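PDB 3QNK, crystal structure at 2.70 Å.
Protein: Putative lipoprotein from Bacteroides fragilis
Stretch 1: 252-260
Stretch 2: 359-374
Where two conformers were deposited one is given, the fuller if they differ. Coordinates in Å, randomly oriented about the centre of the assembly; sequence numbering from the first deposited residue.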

# COMPACT_ATOMS: atom_id res chain seq x y z
N ASN B 252 16.10 2.21 3.92
CA ASN B 252 16.95 1.82 5.03
C ASN B 252 17.19 3.02 5.94
O ASN B 252 17.85 3.97 5.54
N MSE B 253 16.65 2.94 7.17
CA MSE B 253 16.70 3.96 8.21
C MSE B 253 18.10 4.56 8.43
O MSE B 253 18.22 5.78 8.60
N MSE B 254 19.16 3.72 8.41
CA MSE B 254 20.54 4.17 8.61
C MSE B 254 21.06 4.95 7.40
O MSE B 254 21.57 6.05 7.59
N VAL B 255 20.97 4.38 6.18
CA VAL B 255 21.48 5.00 4.95
C VAL B 255 20.72 6.31 4.69
O VAL B 255 21.35 7.32 4.37
N CYS B 256 19.40 6.32 4.91
CA CYS B 256 18.56 7.49 4.71
C CYS B 256 18.93 8.65 5.61
O CYS B 256 18.65 9.78 5.23
N ASN B 257 19.48 8.40 6.80
CA ASN B 257 19.78 9.47 7.74
C ASN B 257 21.28 9.63 8.00
O ASN B 257 21.68 10.44 8.85
N MSE B 258 22.09 8.94 7.20
CA MSE B 258 23.54 8.99 7.29
C MSE B 258 24.10 10.23 6.54
O MSE B 258 23.54 10.62 5.51
N VAL B 259 25.24 10.80 7.04
CA VAL B 259 25.93 11.94 6.40
C VAL B 259 26.22 11.55 4.95
O VAL B 259 26.70 10.43 4.71
N THR B 260 25.91 12.44 3.99
CA THR B 260 26.12 12.10 2.58
C THR B 260 27.59 12.22 2.15
O THR B 260 28.17 11.23 1.71
N TYR B 359 23.76 20.03 10.35
CA TYR B 359 23.72 18.94 11.32
C TYR B 359 23.08 17.71 10.73
O TYR B 359 22.26 17.83 9.81
N ASN B 360 23.41 16.53 11.30
CA ASN B 360 22.83 15.22 11.00
C ASN B 360 22.59 14.54 12.32
O ASN B 360 23.22 14.90 13.32
N VAL B 361 21.69 13.54 12.34
CA VAL B 361 21.41 12.79 13.56
C VAL B 361 22.57 11.73 13.84
O VAL B 361 23.23 11.25 12.90
N TRP B 362 22.82 11.44 15.13
CA TRP B 362 23.68 10.34 15.59
C TRP B 362 22.73 9.24 16.23
O TRP B 362 22.11 8.45 15.49
N LYS B 363 22.56 9.29 17.59
CA LYS B 363 21.70 8.44 18.40
C LYS B 363 21.69 6.95 17.96
O LYS B 363 22.65 6.23 18.22
N TRP B 364 20.63 6.53 17.26
CA TRP B 364 20.45 5.15 16.81
C TRP B 364 21.29 4.81 15.56
O TRP B 364 21.20 3.67 15.11
N ILE B 365 22.11 5.74 15.03
CA ILE B 365 23.05 5.38 13.96
C ILE B 365 24.35 4.97 14.68
O ILE B 365 24.95 5.79 15.37
N ASP B 366 24.75 3.68 14.56
CA ASP B 366 25.93 3.13 15.22
C ASP B 366 27.23 3.53 14.50
O ASP B 366 27.93 2.67 13.96
N TYR B 367 27.57 4.83 14.53
CA TYR B 367 28.81 5.37 14.00
C TYR B 367 29.99 4.94 14.90
O TYR B 367 31.15 5.04 14.49
N ASP B 368 29.70 4.46 16.13
CA ASP B 368 30.72 3.98 17.05
C ASP B 368 31.30 2.63 16.58
O ASP B 368 32.53 2.48 16.53
N ASN B 369 30.43 1.67 16.22
CA ASN B 369 30.87 0.31 15.90
C ASN B 369 30.80 -0.10 14.46
O ASN B 369 31.68 -0.82 14.00
N TYR B 370 29.73 0.29 13.75
CA TYR B 370 29.50 -0.11 12.36
C TYR B 370 30.61 0.27 11.41
O TYR B 370 31.40 1.20 11.66
N ASN B 371 30.66 -0.52 10.32
CA ASN B 371 31.54 -0.31 9.17
C ASN B 371 30.71 0.46 8.14
O ASN B 371 29.47 0.48 8.25
N TYR B 372 31.36 1.16 7.18
CA TYR B 372 30.64 1.93 6.16
C TYR B 372 29.84 1.00 5.24
O TYR B 372 30.40 0.01 4.78
N PRO B 373 28.56 1.32 4.94
CA PRO B 373 27.77 0.42 4.07
C PRO B 373 28.15 0.50 2.58
O PRO B 373 27.33 0.93 1.78
N TYR B 374 29.36 0.06 2.20
CA TYR B 374 29.76 0.05 0.80
C TYR B 374 28.89 -0.91 0.02
O TYR B 374 28.48 -1.95 0.56

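Three selenomethionines and one tyrosine hydroxyl do most of the work in this largely apolar contact. N252 touches nothing across the gap; with chi1 t it caps the short helix, its OD1 accepting from V255 N at 3.0 Å and, weakly, from M254 N. The contacts begin at M253.

M253 starts out sideways, but its all-t chain comes nearer and lies over W364, whose chi1 is p. M253 CE sits 3.9 Å from the centroid of the six-membered ring, over the face, and M253 CG is 3.7 Å from W364 CZ3. M254, also all t, has more of its surface covered by the second stretch than any other residue of stretch 1: M254 CG packs 3.8 Å from I365 CG2, while M254 SE meets the edge of Y370, 3.6 Å from CD2. V255 (t) adds a looser touch, its CG2 4.2 Å from P373 CG.

N257 points toward the second stretch with chi1 m. Its ND2 donates to M253 O at 2.8 Å and lies at the edge of the W364 ring, while its CB rests 3.9 Å from both V361 CG1 and I365 CD1. I365 (m, t) also brings CD1 to 3.4 Å from N257 O.

M258 runs t, t and then turns to m at chi3. Its CE reaches 3.5 Å from P373 CG, its SE lies 3.9 Å from Y372 CE1, and its CG packs 3.9 Å from Y367 CE1.

Y367 (m) delivers the polar link. Its OH accepts from V259 N at 3.2 Å and donates to a water 2.6 Å away; that water donates to N257 O at 2.8 Å and to V361 O at 2.6 Å, tying both backbones together. V259 (t) sets CG2 3.8 Å from N360 OD1, and T260 turns away. The selenomethionines pack mainly against rings, while the Y367 hydroxyl and the water satisfy backbone groups.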

# COMPACT_ATOMS: atom_id res chain seq x y z
CB ASN B 252 18.27 1.23 4.52
CG ASN B 252 19.17 0.79 5.64
OD1 ASN B 252 19.90 1.59 6.24
ND2 ASN B 252 19.09 -0.48 5.97
CB MSE B 253 16.16 3.39 9.51
CG MSE B 253 15.96 4.44 10.55
SE MSE B 253 14.88 3.88 12.00
CE MSE B 253 14.31 5.60 12.42
CB MSE B 254 21.45 2.98 8.90
CG MSE B 254 22.84 3.40 9.31
SE MSE B 254 24.16 2.00 9.08
CE MSE B 254 25.78 3.02 9.72
CB VAL B 255 21.41 4.02 3.76
CG1 VAL B 255 21.81 4.68 2.45
CG2 VAL B 255 22.28 2.80 4.03
CB CYS B 256 17.10 7.13 4.93
SG CYS B 256 16.36 6.23 3.55
CB ASN B 257 19.00 9.25 9.03
CG ASN B 257 17.50 9.34 8.78
OD1 ASN B 257 16.93 10.41 8.56
ND2 ASN B 257 16.85 8.20 8.70
CB MSE B 258 24.11 7.71 6.69
CG MSE B 258 25.58 7.46 7.02
SE MSE B 258 26.26 5.88 6.08
CE MSE B 258 24.96 4.67 6.78
CB VAL B 259 27.21 12.40 7.14
CG1 VAL B 259 27.75 13.70 6.56
CG2 VAL B 259 26.95 12.55 8.64
CB THR B 260 25.21 12.90 1.68
OG1 THR B 260 23.88 12.66 2.12
CG2 THR B 260 25.32 12.47 0.23
CB TYR B 359 22.92 19.34 12.59
CG TYR B 359 23.39 20.61 13.24
CD1 TYR B 359 24.59 20.65 13.96
CD2 TYR B 359 22.70 21.81 13.05
CE1 TYR B 359 25.08 21.85 14.49
CE2 TYR B 359 23.18 23.02 13.59
CZ TYR B 359 24.36 23.02 14.32
OH TYR B 359 24.88 24.17 14.86
CB ASN B 360 23.72 14.36 10.10
CG ASN B 360 23.81 14.83 8.69
OD1 ASN B 360 24.70 15.58 8.34
ND2 ASN B 360 22.90 14.38 7.84
CB VAL B 361 20.02 12.11 13.47
CG1 VAL B 361 20.01 11.00 12.41
CG2 VAL B 361 19.58 11.54 14.81
CB TRP B 362 24.79 10.80 16.56
CG TRP B 362 25.89 9.81 16.71
CD1 TRP B 362 25.78 8.45 16.69
CD2 TRP B 362 27.29 10.10 16.87
NE1 TRP B 362 27.03 7.87 16.82
CE2 TRP B 362 27.97 8.86 16.94
CE3 TRP B 362 28.05 11.29 16.86
CZ2 TRP B 362 29.37 8.77 17.06
CZ3 TRP B 362 29.43 11.20 17.02
CH2 TRP B 362 30.07 9.96 17.13
CB LYS B 363 20.26 9.00 18.44
CG LYS B 363 19.74 9.17 19.85
CD LYS B 363 18.25 9.06 19.90
CE LYS B 363 17.68 9.44 21.24
NZ LYS B 363 18.04 10.79 21.75
CB TRP B 364 18.96 4.82 16.61
CG TRP B 364 18.14 5.96 16.08
CD1 TRP B 364 17.39 6.85 16.80
CD2 TRP B 364 18.09 6.41 14.72
NE1 TRP B 364 16.84 7.80 15.95
CE2 TRP B 364 17.26 7.55 14.67
CE3 TRP B 364 18.65 5.93 13.52
CZ2 TRP B 364 16.95 8.20 13.48
CZ3 TRP B 364 18.34 6.58 12.34
CH2 TRP B 364 17.50 7.70 12.33
CB ILE B 365 23.27 6.44 12.85
CG1 ILE B 365 21.95 6.75 12.13
CG2 ILE B 365 24.31 5.91 11.83
CD1 ILE B 365 22.00 7.95 11.20
CB ASP B 366 25.82 1.60 15.35
CG ASP B 366 26.66 0.93 16.44
OD1 ASP B 366 27.59 1.61 16.98
OD2 ASP B 366 26.40 -0.26 16.74
CB TYR B 367 28.75 6.89 13.94
CG TYR B 367 27.86 7.49 12.87
CD1 TYR B 367 28.05 7.17 11.52
CD2 TYR B 367 26.94 8.49 13.18
CE1 TYR B 367 27.29 7.77 10.52
CE2 TYR B 367 26.17 9.09 12.19
CZ TYR B 367 26.35 8.73 10.86
OH TYR B 367 25.61 9.32 9.87
CB ASP B 368 30.14 3.81 18.47
CG ASP B 368 29.81 5.10 19.19
OD1 ASP B 368 30.74 5.83 19.54
OD2 ASP B 368 28.60 5.36 19.41
CB ASN B 369 30.03 -0.67 16.71
CG ASN B 369 30.12 -0.41 18.19
OD1 ASN B 369 31.19 -0.56 18.79
ND2 ASN B 369 29.03 0.01 18.80
CB TYR B 370 28.17 0.46 11.82
CG TYR B 370 26.95 -0.39 12.07
CD1 TYR B 370 26.88 -1.25 13.17
CD2 TYR B 370 25.83 -0.31 11.25
CE1 TYR B 370 25.75 -2.03 13.41
CE2 TYR B 370 24.68 -1.06 11.50
CZ TYR B 370 24.64 -1.92 12.58
OH TYR B 370 23.51 -2.67 12.82
CB ASN B 371 32.13 -1.61 8.58
CG ASN B 371 32.99 -1.40 7.33
OD1 ASN B 371 33.63 -0.34 7.12
ND2 ASN B 371 32.98 -2.38 6.43
CB TYR B 372 31.58 2.82 5.34
CG TYR B 372 30.86 3.77 4.41
CD1 TYR B 372 30.30 4.96 4.88
CD2 TYR B 372 30.71 3.48 3.05
CE1 TYR B 372 29.62 5.82 4.04
CE2 TYR B 372 30.02 4.34 2.20
CZ TYR B 372 29.48 5.51 2.70
OH TYR B 372 28.78 6.35 1.86
CB PRO B 373 26.33 0.88 4.31
CG PRO B 373 26.45 2.29 4.66
CD PRO B 373 27.74 2.45 5.41
CB TYR B 374 31.23 -0.41 0.61
CG TYR B 374 32.32 0.29 1.40
CD1 TYR B 374 32.90 1.46 0.93
CD2 TYR B 374 32.89 -0.31 2.52
CE1 TYR B 374 33.98 2.06 1.59
CE2 TYR B 374 33.96 0.28 3.20
CZ TYR B 374 34.51 1.46 2.73
OH TYR B 374 35.59 2.03 3.38
O HOH W 1 23.91 11.18 10.39